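Local structure of Non-sulfated chondroitin lyase E66 (Autographa californica nucleopolyhedrovirus, 3VSN) at residues A[63-68]-A[83-88]; A[467-472]-A[540-545]; A[423-428]-A[595-600]; A[167-172]-A[204-209]; A[488-493]-A[504-509]. The protein is a baculovirus envelope enzyme, a lyase of non-sulfated chondroitin, essential for oral infectivity and possibly helping the virus cross the peritrophic matrix of the host midgut. One frame throughout, in Å; residues are numbered along the deposited sequence.

Contact 1: residues A[63-68]-A[83-88]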
# COMPACT_ATOMS: atom_id res chain seq x y z
N ASN A 63 8.76 40.46 0.64
CA ASN A 63 7.82 40.56 1.75
C ASN A 63 7.30 39.20 2.23
O ASN A 63 7.31 38.91 3.43
CB ASN A 63 6.64 41.47 1.38
CG ASN A 63 7.06 42.91 1.15
OD1 ASN A 63 6.80 43.47 0.08
ND2 ASN A 63 7.70 43.51 2.14
N THR A 64 6.87 38.37 1.28
CA THR A 64 6.19 37.11 1.60
C THR A 64 7.02 35.88 1.19
O THR A 64 6.48 34.77 1.12
CB THR A 64 4.80 37.04 0.93
OG1 THR A 64 4.93 37.20 -0.49
CG2 THR A 64 3.88 38.13 1.48
N VAL A 65 8.31 36.09 0.95
CA VAL A 65 9.25 35.07 0.44
C VAL A 65 8.95 34.70 -1.02
O VAL A 65 9.84 34.76 -1.87
CB VAL A 65 9.35 33.80 1.33
CG1 VAL A 65 10.49 32.91 0.87
CG2 VAL A 65 9.55 34.18 2.79
N PHE A 66 7.70 34.33 -1.30
CA PHE A 66 7.27 34.02 -2.67
C PHE A 66 5.99 34.77 -3.05
O PHE A 66 5.18 35.12 -2.18
CB PHE A 66 7.03 32.51 -2.84
CG PHE A 66 8.23 31.66 -2.53
CD1 PHE A 66 9.29 31.58 -3.43
CD2 PHE A 66 8.28 30.91 -1.37
CE1 PHE A 66 10.40 30.78 -3.15
CE2 PHE A 66 9.38 30.11 -1.08
CZ PHE A 66 10.44 30.05 -1.98
N ASP A 67 5.82 35.01 -4.35
CA ASP A 67 4.63 35.70 -4.88
C ASP A 67 3.34 34.90 -4.68
O ASP A 67 3.37 33.67 -4.65
CB ASP A 67 4.81 36.01 -6.37
CG ASP A 67 5.67 37.24 -6.63
OD1 ASP A 67 5.91 38.01 -5.68
OD2 ASP A 67 6.10 37.43 -7.78
N ASN A 68 2.23 35.63 -4.56
CA ASN A 68 0.88 35.05 -4.46
C ASN A 68 0.66 34.13 -3.25
O ASN A 68 -0.08 33.14 -3.33
CB ASN A 68 0.48 34.36 -5.77
CG ASN A 68 0.38 35.33 -6.93
OD1 ASN A 68 -0.34 36.32 -6.87
ND2 ASN A 68 1.12 35.05 -8.00
N HIS A 83 7.72 24.50 2.30
CA HIS A 83 7.95 23.43 1.32
C HIS A 83 8.65 23.91 0.08
O HIS A 83 9.51 23.21 -0.45
CB HIS A 83 6.64 22.74 0.94
CG HIS A 83 6.08 21.84 2.02
ND1 HIS A 83 6.81 20.86 2.58
CD2 HIS A 83 4.82 21.79 2.61
CE1 HIS A 83 6.06 20.21 3.49
NE2 HIS A 83 4.84 20.79 3.51
N THR A 84 8.29 25.10 -0.39
CA THR A 84 8.88 25.67 -1.60
C THR A 84 10.37 25.99 -1.40
O THR A 84 11.18 25.76 -2.30
CB THR A 84 8.08 26.90 -2.08
OG1 THR A 84 6.70 26.53 -2.23
CG2 THR A 84 8.60 27.40 -3.41
N LEU A 85 10.72 26.51 -0.22
CA LEU A 85 12.13 26.73 0.14
C LEU A 85 12.94 25.44 0.14
O LEU A 85 14.05 25.40 -0.39
CB LEU A 85 12.25 27.43 1.51
CG LEU A 85 11.99 28.93 1.58
CD1 LEU A 85 11.99 29.39 3.03
CD2 LEU A 85 13.01 29.71 0.76
N ILE A 86 12.38 24.39 0.75
CA ILE A 86 13.02 23.07 0.75
C ILE A 86 13.18 22.55 -0.68
O ILE A 86 14.25 22.06 -1.04
CB ILE A 86 12.27 22.06 1.65
CG1 ILE A 86 12.36 22.48 3.12
CG2 ILE A 86 12.83 20.65 1.46
CD1 ILE A 86 11.35 21.81 4.03
N GLY A 87 12.14 22.70 -1.49
CA GLY A 87 12.20 22.32 -2.91
C GLY A 87 13.32 23.03 -3.66
O GLY A 87 13.99 22.42 -4.50
N TYR A 88 13.52 24.31 -3.35
CA TYR A 88 14.60 25.09 -3.95
C TYR A 88 15.99 24.66 -3.46
O TYR A 88 16.96 24.72 -4.22
CB TYR A 88 14.39 26.59 -3.73
CG TYR A 88 13.63 27.29 -4.84
CD1 TYR A 88 12.36 27.84 -4.60
CD2 TYR A 88 14.17 27.41 -6.12
CE1 TYR A 88 11.66 28.48 -5.61
CE2 TYR A 88 13.47 28.05 -7.13
CZ TYR A 88 12.22 28.58 -6.87
OH TYR A 88 11.53 29.23 -7.87
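The carbonyl O of Phe66, the residue whose ring lies against helix segment 83-88, accepts a bond from Thr64 OG1 at 2.7 Å, the hydroxyl standing well above the carbonyl plane. This bond spans a tight bend in which Val65 takes a positive phi (70°) and Phe66 N returns a weak bond to Thr64 O, as in a classic gamma turn. The bend places the side chains of Val65 and Phe66 together on the helix. The Phe66 ring is held on both faces: Val65 CG1 sits 3.5 Å above one, offset to the rim, and Thr84 CG2 makes a CH-pi contact with the other, 3.7 Å from the centroid and 19° off the normal. Thr84 turns its methyl to the ring by standing CG2 anti to the backbone N; its OG1 faces back along the helix and bonds to Thr80 O. Tyr88 meets Phe66 rim to rim, CE1 to CE1 at 3.6 Å, the two planes nearly parallel (13°) but slid past each other, so neither ring covers the other. Leu85 CD2 touches both residues of the bend, 3.8 Å from Phe66 CZ and 4.1 Å from Val65 CG1. Tyr88 OH bonds to Arg58 O, and Trp60 meets both aromatic rings from the partner strand. The result is a small two-stranded antiparallel hairpin, 60-61 with 65-66, sealed by its apolar side chains onto helix 75-93, in the helical N-terminal domain that forms the alpha/alpha toroid of this lyase.

Contact 2: residues A[467-472]-A[540-545]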
# COMPACT_ATOMS: atom_id res chain seq x y z
N LEU A 467 -32.71 -7.92 -2.62
CA LEU A 467 -32.20 -7.20 -3.80
C LEU A 467 -33.26 -6.52 -4.67
O LEU A 467 -32.93 -5.96 -5.72
CB LEU A 467 -31.31 -8.11 -4.66
CG LEU A 467 -30.04 -8.63 -4.00
CD1 LEU A 467 -29.30 -9.57 -4.94
CD2 LEU A 467 -29.13 -7.50 -3.54
N ASN A 468 -34.53 -6.55 -4.24
CA ASN A 468 -35.62 -5.91 -4.99
C ASN A 468 -35.61 -6.36 -6.47
O ASN A 468 -35.64 -5.54 -7.39
CB ASN A 468 -35.53 -4.38 -4.87
CG ASN A 468 -36.75 -3.67 -5.42
OD1 ASN A 468 -37.86 -4.21 -5.43
ND2 ASN A 468 -36.56 -2.45 -5.90
N ASN A 469 -35.55 -7.68 -6.66
CA ASN A 469 -35.56 -8.32 -7.98
C ASN A 469 -34.51 -7.78 -8.96
O ASN A 469 -34.73 -7.74 -10.17
CB ASN A 469 -36.96 -8.29 -8.61
CG ASN A 469 -38.02 -8.88 -7.69
OD1 ASN A 469 -38.98 -8.20 -7.33
ND2 ASN A 469 -37.83 -10.13 -7.28
N THR A 470 -33.36 -7.39 -8.43
CA THR A 470 -32.24 -6.91 -9.23
C THR A 470 -31.13 -7.95 -9.21
O THR A 470 -30.69 -8.36 -8.14
CB THR A 470 -31.71 -5.56 -8.70
OG1 THR A 470 -32.79 -4.64 -8.54
CG2 THR A 470 -30.67 -4.96 -9.66
N ASN A 471 -30.68 -8.36 -10.39
CA ASN A 471 -29.55 -9.29 -10.49
C ASN A 471 -28.26 -8.63 -10.04
O ASN A 471 -28.03 -7.44 -10.30
CB ASN A 471 -29.38 -9.78 -11.93
CG ASN A 471 -30.55 -10.64 -12.41
OD1 ASN A 471 -30.97 -10.53 -13.56
ND2 ASN A 471 -31.06 -11.49 -11.54
N GLY A 472 -27.41 -9.40 -9.37
CA GLY A 472 -26.06 -8.94 -9.05
C GLY A 472 -25.17 -9.09 -10.27
O GLY A 472 -25.60 -9.58 -11.31
N ILE A 540 -25.15 -12.29 -12.36
CA ILE A 540 -25.55 -13.43 -11.54
C ILE A 540 -26.97 -13.23 -11.01
O ILE A 540 -27.32 -12.14 -10.55
CB ILE A 540 -24.54 -13.68 -10.38
CG1 ILE A 540 -24.28 -12.38 -9.60
CG2 ILE A 540 -23.24 -14.25 -10.93
CD1 ILE A 540 -23.48 -12.55 -8.32
N SER A 541 -27.80 -14.27 -11.09
CA SER A 541 -29.22 -14.13 -10.73
C SER A 541 -29.42 -13.85 -9.25
O SER A 541 -28.72 -14.41 -8.40
CB SER A 541 -30.01 -15.38 -11.15
OG SER A 541 -29.68 -16.48 -10.32
N PHE A 542 -30.37 -12.97 -8.93
CA PHE A 542 -30.71 -12.72 -7.53
C PHE A 542 -31.18 -14.00 -6.83
O PHE A 542 -30.92 -14.18 -5.65
CB PHE A 542 -31.70 -11.55 -7.34
CG PHE A 542 -33.05 -11.76 -7.98
CD1 PHE A 542 -34.06 -12.45 -7.32
CD2 PHE A 542 -33.32 -11.21 -9.24
CE1 PHE A 542 -35.31 -12.62 -7.91
CE2 PHE A 542 -34.57 -11.39 -9.83
CZ PHE A 542 -35.57 -12.09 -9.16
N GLN A 543 -31.83 -14.90 -7.58
CA GLN A 543 -32.28 -16.19 -7.02
C GLN A 543 -31.13 -17.03 -6.48
O GLN A 543 -31.23 -17.58 -5.38
CB GLN A 543 -33.08 -17.01 -8.05
CG GLN A 543 -34.43 -16.42 -8.44
CD GLN A 543 -34.35 -15.50 -9.63
OE1 GLN A 543 -33.30 -14.94 -9.94
NE2 GLN A 543 -35.48 -15.33 -10.32
N THR A 544 -30.04 -17.12 -7.24
CA THR A 544 -28.88 -17.91 -6.81
C THR A 544 -28.10 -17.21 -5.70
O THR A 544 -27.50 -17.86 -4.84
CB THR A 544 -27.93 -18.30 -7.97
OG1 THR A 544 -27.49 -17.11 -8.65
CG2 THR A 544 -28.63 -19.24 -8.96
N MET A 545 -28.10 -15.88 -5.72
CA MET A 545 -27.51 -15.10 -4.63
C MET A 545 -28.27 -15.33 -3.32
O MET A 545 -27.66 -15.42 -2.26
CB MET A 545 -27.46 -13.61 -4.96
CG MET A 545 -26.51 -13.28 -6.11
SD MET A 545 -26.69 -11.58 -6.66
CE MET A 545 -25.68 -10.72 -5.46
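Phe542 projects from the first turn of its helix against the loop 467-472; Asn469 and Gln543 flank its ring, while Leu467 and Met545 pack beside its CB and Gly472. Its CG stands between the backbone N and carbonyl carbon (chi1 62°), which swings the ring out over Asn469. Asn469 CA sits over one face, 3.9 Å from the centroid; on the opposite face Gln543 OE1 lies above the centre of the ring. The Asn469 amide is steeply inclined to the ring, 63° between planes, with ND2 3.5 Å from Phe542 CZ. Beside Phe542 CB, Leu467 and Met545 cross at about a right angle, Leu467 CD1 being 3.7 Å from Met545 SD. That sulfur also rests on Gly472, 3.6 Å from its CA. Thr470 O, covered by Phe542 CB at 3.4 Å, is buried with no polar partner. Ile540 N bonds to Gly472 O at 2.9 Å and nearly straight (164°), the antiparallel bridge at which strand 472-480 starts and strand 533-540 finishes. Ser541 then occupies the N-cap position of helix 542-546, whose Tyr546 OH takes the bond from Leu467 N, while Ile540 and Met545 both pack on Ala550 of strand 550-558.

Contact 3: residues A[423-428]-A[595-600]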
# COMPACT_ATOMS: atom_id res chain seq x y z
N ASP A 423 7.65 -20.11 -6.80
CA ASP A 423 8.59 -19.18 -7.43
C ASP A 423 7.92 -18.03 -8.16
O ASP A 423 8.24 -16.86 -7.93
CB ASP A 423 9.50 -19.92 -8.41
CG ASP A 423 10.69 -20.56 -7.74
OD1 ASP A 423 10.78 -20.51 -6.49
OD2 ASP A 423 11.54 -21.13 -8.46
N THR A 424 6.99 -18.36 -9.06
CA THR A 424 6.36 -17.36 -9.92
C THR A 424 4.85 -17.26 -9.74
O THR A 424 4.21 -16.40 -10.35
CB THR A 424 6.65 -17.64 -11.42
OG1 THR A 424 5.93 -18.81 -11.83
CG2 THR A 424 8.15 -17.85 -11.67
N ALA A 425 4.28 -18.13 -8.92
CA ALA A 425 2.84 -18.19 -8.77
C ALA A 425 2.39 -18.12 -7.32
O ALA A 425 3.12 -18.53 -6.42
CB ALA A 425 2.30 -19.44 -9.44
N GLY A 426 1.19 -17.60 -7.10
CA GLY A 426 0.61 -17.52 -5.77
C GLY A 426 -0.90 -17.63 -5.85
O GLY A 426 -1.53 -17.01 -6.71
N ALA A 427 -1.48 -18.43 -4.96
CA ALA A 427 -2.93 -18.57 -4.88
C ALA A 427 -3.44 -18.10 -3.53
O ALA A 427 -2.77 -18.26 -2.51
CB ALA A 427 -3.34 -20.02 -5.12
N ILE A 428 -4.64 -17.52 -3.54
CA ILE A 428 -5.28 -17.07 -2.31
C ILE A 428 -6.74 -17.52 -2.29
O ILE A 428 -7.45 -17.39 -3.28
CB ILE A 428 -5.11 -15.54 -2.09
CG1 ILE A 428 -5.78 -15.10 -0.78
CG2 ILE A 428 -5.61 -14.74 -3.29
CD1 ILE A 428 -5.32 -13.74 -0.29
N VAL A 595 -0.31 -24.86 -4.34
CA VAL A 595 0.31 -24.50 -5.61
C VAL A 595 1.52 -25.38 -5.84
O VAL A 595 2.32 -25.60 -4.92
CB VAL A 595 0.72 -23.01 -5.66
CG1 VAL A 595 1.43 -22.68 -6.97
CG2 VAL A 595 -0.50 -22.11 -5.50
N LYS A 596 1.65 -25.90 -7.06
CA LYS A 596 2.79 -26.73 -7.45
C LYS A 596 3.49 -26.11 -8.65
O LYS A 596 2.84 -25.80 -9.65
CB LYS A 596 2.35 -28.16 -7.77
CG LYS A 596 3.43 -29.04 -8.39
CD LYS A 596 2.97 -30.48 -8.56
CE LYS A 596 3.92 -31.25 -9.46
NZ LYS A 596 3.73 -30.93 -10.90
N GLU A 597 4.80 -25.93 -8.53
CA GLU A 597 5.60 -25.38 -9.61
C GLU A 597 7.00 -25.95 -9.55
O GLU A 597 7.66 -25.90 -8.50
CB GLU A 597 5.62 -23.84 -9.55
CG GLU A 597 6.50 -23.21 -10.62
CD GLU A 597 6.52 -21.69 -10.57
OE1 GLU A 597 6.22 -21.10 -9.51
OE2 GLU A 597 6.86 -21.09 -11.61
N ASN A 598 7.44 -26.50 -10.68
CA ASN A 598 8.71 -27.21 -10.77
C ASN A 598 8.74 -28.36 -9.77
O ASN A 598 7.85 -29.22 -9.81
CB ASN A 598 9.90 -26.24 -10.62
CG ASN A 598 9.89 -25.14 -11.67
OD1 ASN A 598 9.54 -25.39 -12.83
ND2 ASN A 598 10.26 -23.93 -11.28
N ASN A 599 9.71 -28.37 -8.86
CA ASN A 599 9.81 -29.42 -7.85
C ASN A 599 9.39 -28.94 -6.45
O ASN A 599 9.83 -29.49 -5.44
CB ASN A 599 11.24 -29.99 -7.81
CG ASN A 599 12.24 -29.00 -7.22
OD1 ASN A 599 12.07 -27.78 -7.32
ND2 ASN A 599 13.29 -29.53 -6.60
N LYS A 600 8.55 -27.91 -6.41
CA LYS A 600 8.14 -27.30 -5.15
C LYS A 600 6.62 -27.28 -5.03
O LYS A 600 5.93 -26.99 -6.00
CB LYS A 600 8.70 -25.88 -5.05
CG LYS A 600 8.45 -25.17 -3.74
CD LYS A 600 8.94 -23.73 -3.81
CE LYS A 600 8.79 -23.02 -2.47
NZ LYS A 600 7.36 -22.81 -2.13
O HOH W 1 9.04 -23.21 -7.56
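The polar part centres on the carboxylate of Glu597, which reaches Thr424 with both oxygens. Thr424 N donates to OE1 of Glu597 at 2.9 Å (173°), meeting it on the syn side and 15° out of the carboxylate plane. Thr424 OG1 donates to Glu597 OE2; the modelled 2.5 Å is very short and its length doubtful. Glu597 gets there stretched, CG anti to the backbone N (chi1 177°) and the chain straight beyond it, while Thr422 OG1 gives OE1 a further bond. Two donors on OE1 and one on OE2 would fix the rotation of the carboxylate and probably favour its charged form. A water is a looser link, donating to Glu597 O at 3.2 Å and accepting weakly from Asp423 N. In the apolar part Val595 spreads its branches, CG2 to Ala427 CB at 3.5 Å and CG1 to Ala425 CB at 4.2 Å. Strands 426-434 and 592-597 belong to different seven-stranded antiparallel sheets, joined here through side chains and Thr424 N, not by a backbone ladder; Ala425 and Ala427 also touch Val584 and Phe588 of strand 584-589, and Val595 touches Ala420 of strand 414-421. Glu597 opens the type II' turn into strand 600-605.

Contact 4: residues A[167-172]-A[204-209]. Unlike the reference sequence in segment 204-209: Met204 (reference Ile).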
# COMPACT_ATOMS: atom_id res chain seq x y z
N LEU A 167 21.60 30.97 12.93
CA LEU A 167 20.15 31.12 12.98
C LEU A 167 19.48 29.80 13.37
O LEU A 167 18.55 29.80 14.17
CB LEU A 167 19.61 31.61 11.63
CG LEU A 167 19.93 33.06 11.23
CD1 LEU A 167 19.42 33.34 9.82
CD2 LEU A 167 19.38 34.06 12.23
N THR A 168 19.98 28.69 12.83
CA THR A 168 19.48 27.36 13.19
C THR A 168 19.69 27.06 14.68
O THR A 168 18.74 26.69 15.37
CB THR A 168 20.12 26.26 12.30
OG1 THR A 168 19.73 26.48 10.94
CG2 THR A 168 19.65 24.86 12.73
N ARG A 169 20.91 27.25 15.17
CA ARG A 169 21.23 27.04 16.59
C ARG A 169 20.32 27.86 17.49
O ARG A 169 19.78 27.34 18.47
CB ARG A 169 22.70 27.35 16.89
CG ARG A 169 23.68 26.28 16.43
CD ARG A 169 25.09 26.55 16.94
NE ARG A 169 25.70 27.68 16.23
CZ ARG A 169 26.53 27.57 15.20
NH1 ARG A 169 27.01 28.66 14.63
NH2 ARG A 169 26.88 26.37 14.72
N TYR A 170 20.13 29.14 17.16
CA TYR A 170 19.30 30.00 18.00
C TYR A 170 17.81 29.68 17.91
O TYR A 170 17.16 29.46 18.93
CB TYR A 170 19.54 31.48 17.72
CG TYR A 170 18.76 32.34 18.69
CD1 TYR A 170 17.50 32.85 18.36
CD2 TYR A 170 19.26 32.61 19.97
CE1 TYR A 170 16.78 33.62 19.25
CE2 TYR A 170 18.54 33.37 20.87
CZ TYR A 170 17.30 33.87 20.51
OH TYR A 170 16.60 34.63 21.41
N TRP A 171 17.26 29.69 16.69
CA TRP A 171 15.82 29.59 16.52
C TRP A 171 15.25 28.22 16.80
O TRP A 171 14.13 28.11 17.31
CB TRP A 171 15.38 30.14 15.17
CG TRP A 171 15.49 31.65 15.15
CD1 TRP A 171 16.48 32.42 14.53
CD2 TRP A 171 14.62 32.61 15.82
NE1 TRP A 171 16.26 33.76 14.76
CE2 TRP A 171 15.16 33.94 15.53
CE3 TRP A 171 13.47 32.51 16.61
CZ2 TRP A 171 14.57 35.10 16.00
CZ3 TRP A 171 12.88 33.69 17.09
CH2 TRP A 171 13.42 34.96 16.79
N LEU A 172 16.02 27.18 16.49
CA LEU A 172 15.59 25.83 16.84
C LEU A 172 15.80 25.58 18.33
O LEU A 172 15.05 24.82 18.93
CB LEU A 172 16.28 24.76 15.97
CG LEU A 172 15.98 24.80 14.47
CD1 LEU A 172 16.38 23.49 13.81
CD2 LEU A 172 14.52 25.10 14.17
N MET A 204 24.23 18.85 16.81
CA MET A 204 25.54 18.67 16.18
C MET A 204 26.20 20.02 15.88
O MET A 204 27.41 20.18 16.06
CB MET A 204 25.43 17.83 14.91
CG MET A 204 24.98 16.40 15.16
SD MET A 204 24.71 15.52 13.61
CE MET A 204 26.39 15.12 13.16
N LEU A 205 25.39 20.98 15.43
CA LEU A 205 25.86 22.35 15.19
C LEU A 205 26.36 23.03 16.47
O LEU A 205 27.27 23.86 16.42
CB LEU A 205 24.77 23.20 14.55
CG LEU A 205 24.42 22.95 13.08
CD1 LEU A 205 23.22 23.79 12.71
CD2 LEU A 205 25.60 23.27 12.15
N ARG A 206 25.76 22.66 17.61
CA ARG A 206 26.17 23.17 18.92
C ARG A 206 27.41 22.46 19.46
O ARG A 206 27.95 22.83 20.50
CB ARG A 206 25.01 23.05 19.93
CG ARG A 206 23.82 23.94 19.60
CD ARG A 206 22.71 23.83 20.64
NE ARG A 206 21.50 24.46 20.13
CZ ARG A 206 20.49 23.80 19.55
NH1 ARG A 206 20.52 22.48 19.44
NH2 ARG A 206 19.44 24.47 19.10
N GLY A 207 27.87 21.43 18.75
CA GLY A 207 29.10 20.73 19.11
C GLY A 207 28.96 19.44 19.89
O GLY A 207 29.97 18.82 20.24
N TYR A 208 27.72 19.02 20.16
CA TYR A 208 27.48 17.72 20.80
C TYR A 208 27.76 16.56 19.84
O TYR A 208 27.43 16.64 18.66
CB TYR A 208 26.04 17.62 21.30
CG TYR A 208 25.68 18.58 22.41
CD1 TYR A 208 26.04 18.32 23.74
CD2 TYR A 208 24.94 19.73 22.15
CE1 TYR A 208 25.70 19.20 24.76
CE2 TYR A 208 24.58 20.61 23.16
CZ TYR A 208 24.97 20.34 24.46
OH TYR A 208 24.62 21.21 25.47
N SER A 209 28.37 15.49 20.35
CA SER A 209 28.60 14.29 19.55
C SER A 209 27.30 13.49 19.44
O SER A 209 26.41 13.62 20.28
CB SER A 209 29.72 13.43 20.14
OG SER A 209 29.27 12.72 21.28
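Arg169 and Arg206 each give a guanidinium hydrogen bond to a backbone carbonyl of the other segment. Arg206 NH2 donates to Arg169 O at 3.0 Å and 151°, in the carbonyl plane and on a lone pair. The return bond, Arg169 NH2 to Leu205 O at 3.1 Å, is more bent (138°), its donor lying above the carbonyl plane. Between these two bonds the aliphatic parts slide past each other in opposite directions, with the CG atoms of Arg169 and Arg206 3.9 Å apart and Arg169 CG 3.8 Å from Leu205 CB. Deeper in, Leu205 CD1 meets Thr168 CG2 at 3.7 Å. Arg206 makes its reach extended from CG to NE, whereas Arg169 folds at chi3 (-72°) to turn NH2 back onto Leu205 O. One shell out, Ser202 OG and Gln203 OE1 both bond to Arg206 NH1, so that guanidinium is held from its own helix as well; Ser166 OG holds Arg169 NH1 weakly. Thr168 OG1 is tied to Ala164 O and Thr152 OG1, leaving its methyl for Leu205. Beyond Arg206 the last turn closes in a Schellman motif, with Gly207 at positive phi. Chemically, two like charges are kept apart, NE to NE 6.6 Å, and each is directed at a carbonyl; Arg169 probably also gains from the negative end of the helix dipole at Leu205, so the arginines clamp helix 161-175 to the last turn of its neighbour.

Contact 5: residues A[488-493]-A[504-509]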
# COMPACT_ATOMS: atom_id res chain seq x y z
N LEU A 488 -10.65 0.86 -28.14
CA LEU A 488 -12.04 1.23 -28.46
C LEU A 488 -12.92 0.94 -27.25
O LEU A 488 -12.50 0.26 -26.31
CB LEU A 488 -12.55 0.47 -29.69
CG LEU A 488 -11.86 0.67 -31.04
CD1 LEU A 488 -12.55 -0.18 -32.10
CD2 LEU A 488 -11.85 2.13 -31.47
N SER A 489 -14.15 1.46 -27.26
CA SER A 489 -15.08 1.19 -26.16
C SER A 489 -15.29 -0.32 -26.05
O SER A 489 -15.07 -1.07 -27.01
CB SER A 489 -16.42 1.89 -26.37
OG SER A 489 -17.20 1.22 -27.35
N PHE A 490 -15.71 -0.77 -24.87
CA PHE A 490 -15.96 -2.20 -24.66
C PHE A 490 -17.03 -2.72 -25.62
O PHE A 490 -16.90 -3.82 -26.15
CB PHE A 490 -16.35 -2.49 -23.20
CG PHE A 490 -15.24 -2.22 -22.20
CD1 PHE A 490 -13.91 -2.14 -22.60
CD2 PHE A 490 -15.55 -2.09 -20.85
CE1 PHE A 490 -12.91 -1.90 -21.67
CE2 PHE A 490 -14.56 -1.86 -19.92
CZ PHE A 490 -13.23 -1.76 -20.32
N GLU A 491 -18.07 -1.92 -25.87
CA GLU A 491 -19.12 -2.34 -26.79
C GLU A 491 -18.61 -2.45 -28.23
O GLU A 491 -18.94 -3.41 -28.93
CB GLU A 491 -20.35 -1.44 -26.69
CG GLU A 491 -21.61 -2.07 -27.28
CD GLU A 491 -22.89 -1.60 -26.61
OE1 GLU A 491 -23.15 -0.38 -26.64
OE2 GLU A 491 -23.64 -2.45 -26.08
N ALA A 492 -17.81 -1.48 -28.67
CA ALA A 492 -17.21 -1.51 -30.00
C ALA A 492 -16.28 -2.71 -30.17
O ALA A 492 -16.28 -3.36 -31.22
CB ALA A 492 -16.49 -0.21 -30.31
N GLN A 493 -15.48 -3.00 -29.15
CA GLN A 493 -14.60 -4.17 -29.15
C GLN A 493 -15.42 -5.46 -29.28
O GLN A 493 -15.07 -6.34 -30.06
CB GLN A 493 -13.74 -4.23 -27.88
CG GLN A 493 -12.61 -3.22 -27.83
CD GLN A 493 -11.67 -3.47 -26.67
OE1 GLN A 493 -11.14 -4.58 -26.51
NE2 GLN A 493 -11.45 -2.45 -25.84
N THR A 504 -11.54 -8.67 -24.58
CA THR A 504 -11.68 -7.22 -24.43
C THR A 504 -10.45 -6.66 -23.71
O THR A 504 -9.97 -7.26 -22.75
CB THR A 504 -12.98 -6.84 -23.70
OG1 THR A 504 -14.09 -7.32 -24.45
CG2 THR A 504 -13.11 -5.32 -23.55
N THR A 505 -9.95 -5.53 -24.20
CA THR A 505 -8.70 -4.94 -23.71
C THR A 505 -8.92 -3.55 -23.11
O THR A 505 -9.66 -2.73 -23.67
CB THR A 505 -7.67 -4.83 -24.86
OG1 THR A 505 -7.51 -6.12 -25.48
CG2 THR A 505 -6.31 -4.35 -24.35
N PHE A 506 -8.30 -3.31 -21.96
CA PHE A 506 -8.16 -1.95 -21.45
C PHE A 506 -6.84 -1.75 -20.73
O PHE A 506 -6.46 -2.56 -19.87
CB PHE A 506 -9.33 -1.54 -20.53
CG PHE A 506 -9.22 -0.12 -20.05
CD1 PHE A 506 -9.40 0.94 -20.94
CD2 PHE A 506 -8.92 0.16 -18.72
CE1 PHE A 506 -9.28 2.25 -20.51
CE2 PHE A 506 -8.80 1.48 -18.29
CZ PHE A 506 -8.99 2.52 -19.19
N ASN A 507 -6.13 -0.68 -21.09
CA ASN A 507 -4.94 -0.24 -20.36
C ASN A 507 -3.92 -1.37 -20.14
O ASN A 507 -3.42 -1.57 -19.02
CB ASN A 507 -5.36 0.40 -19.02
CG ASN A 507 -4.28 1.27 -18.41
OD1 ASN A 507 -3.35 1.70 -19.09
ND2 ASN A 507 -4.41 1.55 -17.11
N GLY A 508 -3.64 -2.12 -21.20
CA GLY A 508 -2.64 -3.19 -21.18
C GLY A 508 -3.06 -4.48 -20.48
O GLY A 508 -2.21 -5.32 -20.17
N VAL A 509 -4.36 -4.64 -20.25
CA VAL A 509 -4.90 -5.84 -19.62
C VAL A 509 -6.05 -6.38 -20.48
O VAL A 509 -6.88 -5.62 -20.97
CB VAL A 509 -5.38 -5.57 -18.17
CG1 VAL A 509 -5.99 -6.82 -17.55
CG2 VAL A 509 -4.23 -5.07 -17.31
O HOH W 2 -16.43 -5.99 -24.52
O HOH W 3 -9.45 -6.24 -27.86
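Phe490 lays its ring beside strand 504-506, CD1 against Thr504 CG2 at 3.4 Å, the two side chains crossing at about a right angle. Phe506 CB lies at the ring's edge, in its plane, 3.8 Å from Phe490 CE1. Alongside, the Gln493 amide pairs with the backbone of Thr505 much as a neighbouring peptide would. Its OE1 accepts from Thr505 N at 2.8 Å on a lone pair, and its NE2 gives Thr505 O a practically straight bond of 2.8 Å (177°), also on a lone pair. Both polar backbone atoms of Thr505 are thus taken by one amide. The chain of Gln493 is extended beyond CG, which carries the amide across to the strand. NE2 also bonds to Leu488 O at 2.9 Å, in the amide plane; with three bonds on the amide, its orientation is well determined. One water donates to Gln493 OE1 and also lies within bonding distance of Thr505 OG1; another donates to both Phe490 O and Thr504 OG1, the latter hydroxyl also bonded to Ser501 O. Ser489 OG caps the helix start by accepting from Ala492 N. Strand 504-506 is an outermost strand of its seven-stranded sheet, and Gln493 engages its edge. The Glu534 carboxylate accepts from Phe490 N and Glu491 N at the start of helix 490-496, while Phe490 packs on Leu477 and Arg479 of strand 472-480 and Val536 of strand 533-540.

In the fold
Contacts 1 and 4 come first along the chain and belong to the helical N-terminal domain, their centres 24 Å apart, with helices 103-119 and 138-154 neighbouring both. The other three lie in the beta-rich remainder: the segments of contact 3 (423-428, 595-600) bracket those of contact 2 (467-472, 540-545), which in turn bracket contact 5 (488-493, 504-509). Contacts 3 and 5, centres 30 Å apart, reach the same seven-stranded sheet, one joining it to the following sheet, the other at its edge strand. Contact 2 bridges the ends of strands 472-480 and 533-540, on which Phe490 of contact 5 packs. Contacts 2 and 4 lie farthest apart, centres 69 Å. All are packing contacts away from the catalytic residues.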